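Side-chain contacts in glucanase (Clostridium thermocellum, PDB 5GXX), which probably hydrolyses internal beta-1,4-glucosidic bonds of cellulose, as a family 9 endoglucanase belonging to the cellulosome: residues G196-D199 with E200-W203; W245-C248 with H249-A252. The protein carries 1 engineered substitution. One frame throughout, in Å; residues are numbered along the deposited sequence.

Contacts 1 and 2 lie about 8 Å apart, centre to centre, in the family 9 catalytic region, and share a calcium ion. Contact 1, at the start of helix 198-212, supplies both carboxylates and one carbonyl oxygen to the ion; contact 2, where a loop enters helix 249-260, supplies one more carbonyl. The two meet at the metal, where Glu200 OE2 is 3.0 Å from Asp246 O, and water 1 joins the ion to Asp246 OD1. Away from it they pack directly, Asp199 CB lying 3.2 Å from Asp247 OD1 and Trp203 CD2 3.4 Å from Cys248 CB. The calcium thus ties the N-terminal end of one helix to the loop that leads into the other.

Contact 1 (G196-D199 with E200-W203); sequences GFWD and ELLW. With CA (calcium ion), chain C.
Asp199 and Glu200 send their carboxylates the same way off the first turn of helix 198-212, and each grips the calcium ion with both oxygens. In both the grip is uneven: Asp199 OD2 and Glu200 OE2 each lie 2.3 Å from the calcium, whereas Asp199 OD1 and Glu200 OE1 each lie 2.6 Å from it. The carboxylate planes are turned 56° apart. Glu200 reaches the ion through a bend at chi2 (77°), which folds its longer chain back beside that of Asp199. Asp199 OD2 and Glu200 OE1 come within 3.0 Å of each other, and the calcium they share probably offsets their repulsion. Gly196 O and water 1 are further ligands, and Ser195 OG and Asp246 O complete the shell. The helix is part of the (alpha/alpha)6 barrel characteristic of family 9 glycoside hydrolases, and its opening carbonyls are taken up in the usual i to i+4 pattern: Phe197 O accepts from Leu201 N, Trp198 O from Leu202 N, and Asp199 O from Trp203 N at 2.9 Å. Trp203 NE1 donates to Gln147 OE1 on helix 142-158. Leu201 CD1 touches the ring edge of Phe197 at CD1 (3.9 Å) and also meets Trp198 CE3 (3.9 Å).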
loop_
_atom_site.group_PDB
_atom_site.type_symbol
_atom_site.label_atom_id
_atom_site.label_comp_id
_atom_site.label_asym_id
_atom_site.label_seq_id
_atom_site.Cartn_x
_atom_site.Cartn_y
_atom_site.Cartn_z
ATOM N N GLY A 196 38.715 -16.719 24.675
ATOM C CA GLY A 196 39.601 -17.554 23.880
ATOM C C GLY A 196 39.235 -19.019 24.020
ATOM O O GLY A 196 38.174 -19.371 24.554
ATOM N N PHE A 197 40.141 -19.874 23.558
ATOM C CA PHE A 197 39.845 -21.296 23.422
ATOM C C PHE A 197 40.641 -22.204 24.370
ATOM O O PHE A 197 40.372 -23.403 24.433
ATOM C CB PHE A 197 40.027 -21.722 21.956
ATOM C CG PHE A 197 41.457 -21.619 21.487
ATOM C CD1 PHE A 197 42.401 -22.509 21.980
ATOM C CD2 PHE A 197 41.873 -20.600 20.637
ATOM C CE1 PHE A 197 43.731 -22.434 21.604
ATOM C CE2 PHE A 197 43.222 -20.501 20.264
ATOM C CZ PHE A 197 44.148 -21.412 20.760
ATOM N N TRP A 198 41.601 -21.655 25.113
ATOM C CA TRP A 198 42.370 -22.488 26.037
ATOM C C TRP A 198 41.509 -23.117 27.137
ATOM O O TRP A 198 41.744 -24.264 27.538
ATOM C CB TRP A 198 43.569 -21.733 26.627
ATOM C CG TRP A 198 44.570 -21.286 25.593
ATOM C CD1 TRP A 198 44.835 -20.002 25.216
ATOM C CD2 TRP A 198 45.426 -22.120 24.802
ATOM N NE1 TRP A 198 45.812 -19.981 24.243
ATOM C CE2 TRP A 198 46.186 -21.270 23.967
ATOM C CE3 TRP A 198 45.621 -23.507 24.713
ATOM C CZ2 TRP A 198 47.137 -21.760 23.063
ATOM C CZ3 TRP A 198 46.578 -23.994 23.812
ATOM C CH2 TRP A 198 47.312 -23.119 23.001
ATOM N N ASP A 199 40.528 -22.377 27.646
ATOM C CA ASP A 199 39.634 -22.946 28.648
ATOM C C ASP A 199 38.799 -24.126 28.134
ATOM O O ASP A 199 38.610 -25.095 28.865
ATOM C CB ASP A 199 38.709 -21.862 29.228
ATOM C CG ASP A 199 37.985 -21.069 28.144
ATOM O OD1 ASP A 199 38.620 -20.191 27.520
ATOM O OD2 ASP A 199 36.780 -21.317 27.916
ATOM N N GLU A 200 38.319 -24.072 26.893
ATOM C CA GLU A 200 37.602 -25.216 26.327
ATOM C C GLU A 200 38.516 -26.434 26.184
ATOM O O GLU A 200 38.094 -27.570 26.404
ATOM C CB GLU A 200 36.984 -24.904 24.957
ATOM C CG GLU A 200 35.773 -23.975 24.954
ATOM C CD GLU A 200 36.124 -22.521 25.146
ATOM O OE1 GLU A 200 37.335 -22.192 25.116
ATOM O OE2 GLU A 200 35.193 -21.696 25.318
ATOM N N LEU A 201 39.763 -26.206 25.786
ATOM C CA LEU A 201 40.676 -27.352 25.684
ATOM C C LEU A 201 40.935 -27.980 27.047
ATOM O O LEU A 201 40.994 -29.203 27.152
ATOM C CB LEU A 201 41.997 -27.002 24.982
ATOM C CG LEU A 201 41.882 -26.537 23.534
ATOM C CD1 LEU A 201 43.302 -26.160 23.057
ATOM C CD2 LEU A 201 41.280 -27.632 22.652
ATOM N N LEU A 202 41.115 -27.142 28.064
ATOM C CA LEU A 202 41.199 -27.611 29.447
ATOM C C LEU A 202 39.994 -28.444 29.876
ATOM O O LEU A 202 40.145 -29.539 30.420
ATOM C CB LEU A 202 41.313 -26.415 30.405
ATOM C CG LEU A 202 41.323 -26.742 31.902
ATOM C CD1 LEU A 202 42.478 -27.665 32.280
ATOM C CD2 LEU A 202 41.388 -25.431 32.676
ATOM N N TRP A 203 38.805 -27.891 29.667
ATOM C CA TRP A 203 37.536 -28.513 30.040
ATOM C C TRP A 203 37.365 -29.840 29.318
ATOM O O TRP A 203 37.069 -30.856 29.941
ATOM C CB TRP A 203 36.426 -27.518 29.688
ATOM C CG TRP A 203 34.970 -27.841 29.861
ATOM C CD1 TRP A 203 34.047 -27.842 28.867
ATOM C CD2 TRP A 203 34.240 -28.073 31.082
ATOM N NE1 TRP A 203 32.785 -28.086 29.365
ATOM C CE2 TRP A 203 32.876 -28.224 30.726
ATOM C CE3 TRP A 203 34.598 -28.154 32.431
ATOM C CZ2 TRP A 203 31.876 -28.476 31.669
ATOM C CZ3 TRP A 203 33.600 -28.418 33.358
ATOM C CH2 TRP A 203 32.262 -28.565 32.977
HETATM CA CA CA C . 36.505 -19.927 26.065
HETATM O O HOH W 1 35.456 -18.677 24.493
#

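Contact 2 (W245-C248 with H249-A252); sequences WDDC and HYGA. With CA (calcium ion), chain C.
Asp247 and His249 face each other across the entry to helix 249-260, where Asp247 OD1 closes an Asx turn by accepting a hydrogen bond from His249 N at 3.1 Å. The same oxygen takes a second, shorter bond from His249 ND1, at 2.6 Å and close to the imidazole plane. The ring nitrogen comes from the syn side of the carboxylate and the backbone N from the anti side, so two donors of one residue fix the rotation of the acid. His249 adopts a chi1 of 81°, with CG between its backbone N and carbonyl carbon, which turns the ring back to the carboxylate. At its far end His249 NE2 bonds to Glu238 O, a pairing that would suit an imidazole protonated on both nitrogens. Tyr250 presses in from another direction, its CD2 edge 3.5 Å from Asp247 O. Cys248 is the N-cap residue, and its carbonyl oxygen accepts a hydrogen bond from Ala252 N at 3.1 Å. Upstream, Asp246 turns to the calcium, which its carbonyl oxygen binds. Whereas two protein donors grip OD1 tightly, on the OD2 side a water mediates between carboxylate and phenol: water 2 donates to Asp247 OD2 at 2.6 Å and lies 2.9 Å from Tyr250 OH.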
loop_
_atom_site.group_PDB
_atom_site.type_symbol
_atom_site.label_atom_id
_atom_site.label_comp_id
_atom_site.label_asym_id
_atom_site.label_seq_id
_atom_site.Cartn_x
_atom_site.Cartn_y
_atom_site.Cartn_z
ATOM N N TRP A 245 28.872 -20.583 29.410
ATOM C CA TRP A 245 29.037 -21.048 28.023
ATOM C C TRP A 245 30.352 -20.632 27.370
ATOM O O TRP A 245 30.827 -21.342 26.488
ATOM C CB TRP A 245 27.865 -20.618 27.132
ATOM C CG TRP A 245 27.737 -19.115 27.059
ATOM C CD1 TRP A 245 27.002 -18.303 27.885
ATOM C CD2 TRP A 245 28.420 -18.241 26.153
ATOM N NE1 TRP A 245 27.184 -16.983 27.552
ATOM C CE2 TRP A 245 28.038 -16.919 26.480
ATOM C CE3 TRP A 245 29.306 -18.442 25.090
ATOM C CZ2 TRP A 245 28.519 -15.802 25.786
ATOM C CZ3 TRP A 245 29.778 -17.334 24.395
ATOM C CH2 TRP A 245 29.390 -16.034 24.751
ATOM N N ASP A 246 30.887 -19.474 27.742
ATOM C CA ASP A 246 32.105 -18.950 27.129
ATOM C C ASP A 246 33.409 -19.454 27.758
ATOM O O ASP A 246 34.489 -19.429 27.149
ATOM C CB ASP A 246 32.090 -17.424 27.201
ATOM C CG ASP A 246 33.279 -16.811 26.501
ATOM O OD1 ASP A 246 33.317 -16.874 25.262
ATOM O OD2 ASP A 246 34.187 -16.304 27.193
ATOM N N ASP A 247 33.291 -19.882 29.012
ATOM C CA ASP A 247 34.446 -20.132 29.853
ATOM C C ASP A 247 34.159 -21.093 31.006
ATOM O O ASP A 247 33.567 -20.731 32.030
ATOM C CB ASP A 247 34.999 -18.804 30.369
ATOM C CG ASP A 247 36.356 -18.941 31.027
ATOM O OD1 ASP A 247 36.847 -20.085 31.200
ATOM O OD2 ASP A 247 36.903 -17.882 31.402
ATOM N N CYS A 248 34.615 -22.323 30.819
ATOM C CA CYS A 248 34.448 -23.414 31.764
ATOM C C CYS A 248 35.707 -23.715 32.570
ATOM O O CYS A 248 35.778 -24.752 33.228
ATOM C CB CYS A 248 33.978 -24.672 31.019
ATOM S SG CYS A 248 32.267 -24.631 30.465
ATOM N N HIS A 249 36.715 -22.839 32.560
ATOM C CA HIS A 249 37.928 -23.142 33.328
ATOM C C HIS A 249 37.678 -23.244 34.820
ATOM O O HIS A 249 38.345 -24.017 35.499
ATOM C CB HIS A 249 39.169 -22.271 33.035
ATOM C CG HIS A 249 39.182 -20.933 33.712
ATOM N ND1 HIS A 249 38.614 -19.820 33.136
ATOM C CD2 HIS A 249 39.772 -20.506 34.857
ATOM C CE1 HIS A 249 38.824 -18.769 33.914
ATOM N NE2 HIS A 249 39.504 -19.163 34.979
ATOM N N TYR A 250 36.705 -22.472 35.301
ATOM C CA TYR A 250 36.340 -22.446 36.720
ATOM C C TYR A 250 35.996 -23.854 37.197
ATOM O O TYR A 250 36.571 -24.360 38.163
ATOM C CB TYR A 250 35.161 -21.479 36.972
ATOM C CG TYR A 250 35.438 -20.123 36.348
ATOM C CD1 TYR A 250 36.199 -19.178 37.028
ATOM C CD2 TYR A 250 34.990 -19.811 35.061
ATOM C CE1 TYR A 250 36.494 -17.947 36.454
ATOM C CE2 TYR A 250 35.295 -18.585 34.478
ATOM C CZ TYR A 250 36.052 -17.669 35.174
ATOM O OH TYR A 250 36.380 -16.459 34.609
ATOM N N GLY A 251 35.057 -24.494 36.508
ATOM C CA GLY A 251 34.626 -25.848 36.838
ATOM C C GLY A 251 35.730 -26.856 36.586
ATOM O O GLY A 251 35.860 -27.821 37.345
ATOM N N ALA A 252 36.524 -26.642 35.534
ATOM C CA ALA A 252 37.634 -27.552 35.260
ATOM C C ALA A 252 38.655 -27.579 36.397
ATOM O O ALA A 252 39.168 -28.644 36.725
ATOM C CB ALA A 252 38.286 -27.219 33.929
HETATM CA CA CA C . 36.505 -19.927 26.065
HETATM O O HOH W 1 35.456 -18.677 24.493
HETATM O O HOH W 2 35.373 -15.822 31.998
#